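PDB 4N03: ABC-type branched-chain amino acid transport systems periplasmic component-like protein, which probably binds a fatty acid, such as the palmitate held in this structure, for delivery to an ABC transporter. Local coordinates for residues Y258-K268 with P375-A383. Residues are numbered along the deposited sequence; the frame is centred on the assembly and turned at random.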
ATOM      1  N   TYR A 258      -5.260  -8.415   5.259  1.00 11.14           N
ATOM      2  CA  TYR A 258      -5.978  -8.213   6.525  1.00 10.72           C
ATOM      3  C   TYR A 258      -6.821  -6.971   6.410  1.00 11.18           C
ATOM      4  O   TYR A 258      -6.425  -5.999   5.830  1.00 12.38           O
ATOM      5  CB  TYR A 258      -4.972  -8.057   7.677  1.00 11.09           C
ATOM      6  CG  TYR A 258      -5.642  -7.712   8.951  1.00 10.62           C
ATOM      7  CD1 TYR A 258      -6.432  -8.650   9.594  1.00 11.58           C
ATOM      8  CD2 TYR A 258      -5.487  -6.484   9.557  1.00 12.13           C
ATOM      9  CE1 TYR A 258      -7.123  -8.306  10.769  1.00 11.53           C
ATOM     10  CE2 TYR A 258      -6.146  -6.169  10.744  1.00 12.06           C
ATOM     11  CZ  TYR A 258      -6.938  -7.097  11.342  1.00 12.06           C
ATOM     12  OH  TYR A 258      -7.610  -6.818  12.529  1.00 12.04           O
ATOM     13  N   SER A 259      -8.017  -7.024   7.011  1.00 11.37           N
ATOM     14  CA  SER A 259      -8.858  -5.864   7.303  1.00 11.65           C
ATOM     15  C   SER A 259      -9.445  -6.119   8.683  1.00 11.42           C
ATOM     16  O   SER A 259      -9.747  -7.244   9.044  1.00 11.36           O
ATOM     17  CB  SER A 259      -9.984  -5.779   6.264  1.00 14.69           C
ATOM     18  OG  SER A 259     -10.872  -6.886   6.423  1.00 22.81           O
ATOM     19  N   PRO A 260      -9.670  -5.057   9.473  1.00 12.18           N
ATOM     20  CA  PRO A 260     -10.268  -5.261  10.777  1.00 12.14           C
ATOM     21  C   PRO A 260     -11.687  -5.799  10.754  1.00 11.84           C
ATOM     22  O   PRO A 260     -12.092  -6.448  11.715  1.00 13.28           O
ATOM     23  CB  PRO A 260     -10.279  -3.863  11.381  1.00 13.73           C
ATOM     24  CG  PRO A 260      -9.282  -3.087  10.640  1.00 15.52           C
ATOM     25  CD  PRO A 260      -9.254  -3.665   9.267  1.00 12.72           C
ATOM     26  N   GLN A 261     -12.373  -5.667   9.641  1.00 12.45           N
ATOM     27  CA  GLN A 261     -13.690  -6.274   9.510  1.00 15.28           C
ATOM     28  C   GLN A 261     -13.629  -7.779   9.772  1.00 13.56           C
ATOM     29  O   GLN A 261     -14.603  -8.414  10.170  1.00 15.55           O
ATOM     30  CB  GLN A 261     -14.253  -6.059   8.103  1.00 18.68           C
ATOM     31  CG  GLN A 261     -14.762  -4.670   7.830  1.00 21.61           C
ATOM     32  CD  GLN A 261     -13.719  -3.612   7.645  1.00 19.05           C
ATOM     33  OE1 GLN A 261     -12.505  -3.908   7.467  1.00 18.81           O
ATOM     34  NE2 GLN A 261     -14.165  -2.380   7.586  1.00 22.82           N
ATOM     35  N   LEU A 262     -12.495  -8.408   9.425  1.00 13.08           N
ATOM     36  CA  LEU A 262     -12.376  -9.843   9.617  1.00 12.41           C
ATOM     37  C   LEU A 262     -12.508 -10.262  11.093  1.00 12.26           C
ATOM     38  O   LEU A 262     -12.862 -11.389  11.393  1.00 13.90           O
ATOM     39  CB  LEU A 262     -11.040 -10.358   9.096  1.00 12.33           C
ATOM     40  CG  LEU A 262     -10.718 -10.123   7.632  1.00 13.51           C
ATOM     41  CD1 LEU A 262      -9.329 -10.673   7.288  1.00 13.28           C
ATOM     42  CD2 LEU A 262     -11.775 -10.707   6.705  1.00 14.14           C
ATOM     43  N   LEU A 263     -12.246  -9.332  12.010  1.00 13.11           N
ATOM     44  CA  LEU A 263     -12.356  -9.630  13.433  1.00 14.10           C
ATOM     45  C   LEU A 263     -13.789  -9.782  13.909  1.00 14.64           C
ATOM     46  O   LEU A 263     -14.001 -10.408  14.942  1.00 16.37           O
ATOM     47  CB  LEU A 263     -11.620  -8.599  14.271  1.00 15.27           C
ATOM     48  CG  LEU A 263     -10.134  -8.464  13.983  1.00 17.14           C
ATOM     49  CD1 LEU A 263      -9.467  -7.547  14.940  1.00 20.65           C
ATOM     50  CD2 LEU A 263      -9.403  -9.806  13.996  1.00 20.63           C
ATOM     51  N   ALA A 264     -14.741  -9.333  13.100  1.00 14.68           N
ATOM     52  CA  ALA A 264     -16.150  -9.478  13.382  1.00 15.20           C
ATOM     53  C   ALA A 264     -16.704 -10.714  12.744  1.00 15.72           C
ATOM     54  O   ALA A 264     -17.919 -10.873  12.734  1.00 24.35           O
ATOM     55  CB  ALA A 264     -16.913  -8.239  12.915  1.00 18.80           C
ATOM     56  N   THR A 265     -15.850 -11.624  12.287  1.00 16.15           N
ATOM     57  CA  THR A 265     -16.213 -12.890  11.685  1.00 15.98           C
ATOM     58  C   THR A 265     -15.588 -14.030  12.482  1.00 14.69           C
ATOM     59  O   THR A 265     -14.740 -13.789  13.342  1.00 14.67           O
ATOM     60  CB  THR A 265     -15.744 -13.007  10.221  1.00 16.72           C
ATOM     61  OG1 THR A 265     -14.353 -13.303  10.197  1.00 15.72           O
ATOM     62  CG2 THR A 265     -15.997 -11.724   9.432  1.00 18.78           C
ATOM     63  N   PRO A 266     -15.944 -15.273  12.165  1.00 15.25           N
ATOM     64  CA  PRO A 266     -15.360 -16.364  12.879  1.00 15.18           C
ATOM     65  C   PRO A 266     -13.868 -16.574  12.612  1.00 15.38           C
ATOM     66  O   PRO A 266     -13.250 -17.357  13.291  1.00 18.70           O
ATOM     67  CB  PRO A 266     -16.180 -17.569  12.415  1.00 17.58           C
ATOM     68  CG  PRO A 266     -17.507 -16.987  12.100  1.00 19.24           C
ATOM     69  CD  PRO A 266     -17.143 -15.702  11.422  1.00 18.45           C
ATOM     70  N   ALA A 267     -13.268 -15.834  11.679  1.00 14.86           N
ATOM     71  CA  ALA A 267     -11.834 -15.909  11.485  1.00 14.29           C
ATOM     72  C   ALA A 267     -11.044 -15.287  12.597  1.00 12.37           C
ATOM     73  O   ALA A 267      -9.838 -15.521  12.690  1.00 13.33           O
ATOM     74  CB  ALA A 267     -11.457 -15.264  10.151  1.00 17.25           C
ATOM     75  N   LYS A 268     -11.704 -14.494  13.460  1.00 12.29           N
ATOM     76  CA  LYS A 268     -10.978 -13.734  14.488  0.60 12.39           C
ATOM     77  C   LYS A 268      -9.931 -14.525  15.271  1.00 11.79           C
ATOM     78  O   LYS A 268      -8.782 -14.068  15.383  1.00 12.12           O
ATOM     79  CB  LYS A 268     -11.959 -13.066  15.455  0.60 13.94           C
ATOM     80  CG  LYS A 268     -11.324 -12.299  16.596  0.60 15.81           C
ATOM     81  CD  LYS A 268     -12.309 -11.746  17.622  0.60 20.85           C
ATOM     82  CE  LYS A 268     -11.541 -11.094  18.756  0.60 23.38           C
ATOM     83  NZ  LYS A 268     -10.825 -12.063  19.646  0.60 27.99           N
ATOM     84  N   PRO A 375      -3.032  -8.469  13.868  1.00 10.05           N
ATOM     85  CA  PRO A 375      -4.413  -8.163  14.229  1.00 10.64           C
ATOM     86  C   PRO A 375      -4.640  -8.172  15.736  1.00 10.68           C
ATOM     87  O   PRO A 375      -4.083  -9.010  16.441  1.00 11.25           O
ATOM     88  CB  PRO A 375      -5.198  -9.259  13.555  1.00 10.28           C
ATOM     89  CG  PRO A 375      -4.360  -9.678  12.418  1.00 10.39           C
ATOM     90  CD  PRO A 375      -2.958  -9.613  12.943  1.00 11.44           C
ATOM     91  N   ASP A 376      -5.480  -7.243  16.220  1.00 10.63           N
ATOM     92  CA  ASP A 376      -5.837  -7.117  17.654  0.70 12.48           C
ATOM     93  C   ASP A 376      -7.137  -6.397  17.754  1.00 13.40           C
ATOM     94  O   ASP A 376      -7.228  -5.281  17.313  1.00 15.01           O
ATOM     95  CB  ASP A 376      -4.747  -6.341  18.358  0.70 13.07           C
ATOM     96  CG  ASP A 376      -4.861  -6.365  19.882  0.70 14.57           C
ATOM     97  OD1 ASP A 376      -5.943  -6.700  20.438  0.70 18.13           O
ATOM     98  OD2 ASP A 376      -3.848  -6.036  20.521  0.70 15.43           O
ATOM     99  N   GLU A 377      -8.136  -7.061  18.276  1.00 14.85           N
ATOM    100  CA  GLU A 377      -9.439  -6.440  18.369  0.60 17.41           C
ATOM    101  C   GLU A 377      -9.493  -5.306  19.402  1.00 17.51           C
ATOM    102  O   GLU A 377     -10.362  -4.446  19.338  1.00 23.98           O
ATOM    103  CB  GLU A 377     -10.483  -7.513  18.657  0.60 20.53           C
ATOM    104  CG  GLU A 377     -10.491  -8.056  20.079  0.60 23.69           C
ATOM    105  CD  GLU A 377      -9.424  -9.116  20.403  0.60 26.30           C
ATOM    106  OE1 GLU A 377      -8.360  -9.306  19.703  0.60 21.88           O
ATOM    107  OE2 GLU A 377      -9.697  -9.801  21.415  0.60 28.73           O
ATOM    108  N   LYS A 378      -8.546  -5.307  20.327  0.60 16.58           N
ATOM    109  CA  LYS A 378      -8.453  -4.327  21.407  0.60 18.62           C
ATOM    110  C   LYS A 378      -7.786  -3.019  20.986  0.60 22.08           C
ATOM    111  O   LYS A 378      -7.771  -2.054  21.734  0.60 23.58           O
ATOM    112  CB  LYS A 378      -7.652  -4.920  22.586  0.60 23.83           C
ATOM    113  CG  LYS A 378      -8.194  -6.259  23.062  0.60 26.95           C
ATOM    114  CD  LYS A 378      -7.512  -6.776  24.314  0.60 32.29           C
ATOM    115  CE  LYS A 378      -8.371  -7.866  24.934  0.60 35.22           C
ATOM    116  NZ  LYS A 378      -8.365  -7.765  26.409  0.60 34.45           N
ATOM    117  N   ALA A 379      -7.221  -2.973  19.799  1.00 16.62           N
ATOM    118  CA  ALA A 379      -6.401  -1.860  19.398  1.00 15.92           C
ATOM    119  C   ALA A 379      -7.097  -0.972  18.419  1.00 14.27           C
ATOM    120  O   ALA A 379      -7.854  -1.443  17.577  1.00 14.83           O
ATOM    121  CB  ALA A 379      -5.127  -2.434  18.756  1.00 16.50           C
ATOM    122  N   THR A 380      -6.776   0.311  18.477  1.00 14.64           N
ATOM    123  CA  THR A 380      -7.249   1.268  17.495  1.00 14.68           C
ATOM    124  C   THR A 380      -6.745   0.836  16.109  1.00 13.90           C
ATOM    125  O   THR A 380      -5.563   0.567  15.919  1.00 15.61           O
ATOM    126  CB  THR A 380      -6.747   2.665  17.857  1.00 16.03           C
ATOM    127  OG1 THR A 380      -7.181   2.973  19.184  1.00 19.69           O
ATOM    128  CG2 THR A 380      -7.310   3.738  16.925  1.00 15.78           C
ATOM    129  N   GLY A 381      -7.670   0.767  15.159  1.00 12.85           N
ATOM    130  CA  GLY A 381      -7.346   0.322  13.825  1.00 14.46           C
ATOM    131  C   GLY A 381      -7.194  -1.167  13.674  1.00 12.74           C
ATOM    132  O   GLY A 381      -6.761  -1.636  12.598  1.00 14.00           O
ATOM    133  N   GLY A 382      -7.472  -1.939  14.711  1.00 12.33           N
ATOM    134  CA  GLY A 382      -7.534  -3.396  14.582  1.00 12.46           C
ATOM    135  C   GLY A 382      -6.189  -4.089  14.475  1.00 11.72           C
ATOM    136  O   GLY A 382      -6.145  -5.252  14.095  1.00 11.32           O
ATOM    137  N   ALA A 383      -5.110  -3.416  14.858  1.00 10.62           N
ATOM    138  CA  ALA A 383      -3.772  -3.996  14.718  1.00 11.29           C
ATOM    139  C   ALA A 383      -2.839  -3.301  15.683  1.00 11.45           C
ATOM    140  O   ALA A 383      -3.014  -2.128  15.995  1.00 12.31           O
ATOM    141  CB  ALA A 383      -3.242  -3.891  13.293  1.00 13.22           C
TER
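Tyr258 lays one face of its ring over Pro375, with CG of the proline over the face 3.7 Å from the ring centroid, a CH-pi contact. The opposite face takes the backbone N of Pro260, near the rim. With CG anti to the backbone N (chi1 174°), the ring reaches into the 375-383 turn, and its hydroxyl gives a 2.7 Å hydrogen bond from OH to Gly382 O. The donor lies 19° out of the carbonyl plane. That same oxygen also accepts from Asp376 N at 3.0 Å, the bond that closes the loop across its base, so two donors grip one buried carbonyl. A phenylalanine here, lacking the hydroxyl, would probably leave Gly382 O with only the Asp376 N bond of these two and the ring without its polar tie to the turn. Pro260 packs CB against Gly382 CA, where a beta-carbon would collide with it; the residue's positive phi suits glycine too. Further out, Leu263 pushes CD1 against the backbone of Glu377, 3.6 Å from its CA. At the outer margin Lys268, extended until it bends at its last torsion, crosses the Glu377 side chain at about a right angle, and in the conformers modelled here NZ makes a salt bridge to OE2 at 3.1 Å, weak as a hydrogen bond and not necessarily kept in the alternate copies. Leu271 of helix 268-271 also touches Pro375. The contact thus seats the hairpin connection between antiparallel strands 370-375 and 383-390 on the 3-10 turn that follows parallel strand 251-253, at the edge of one lobe of a two-lobed, leucine-binding-protein-type periplasmic binding fold.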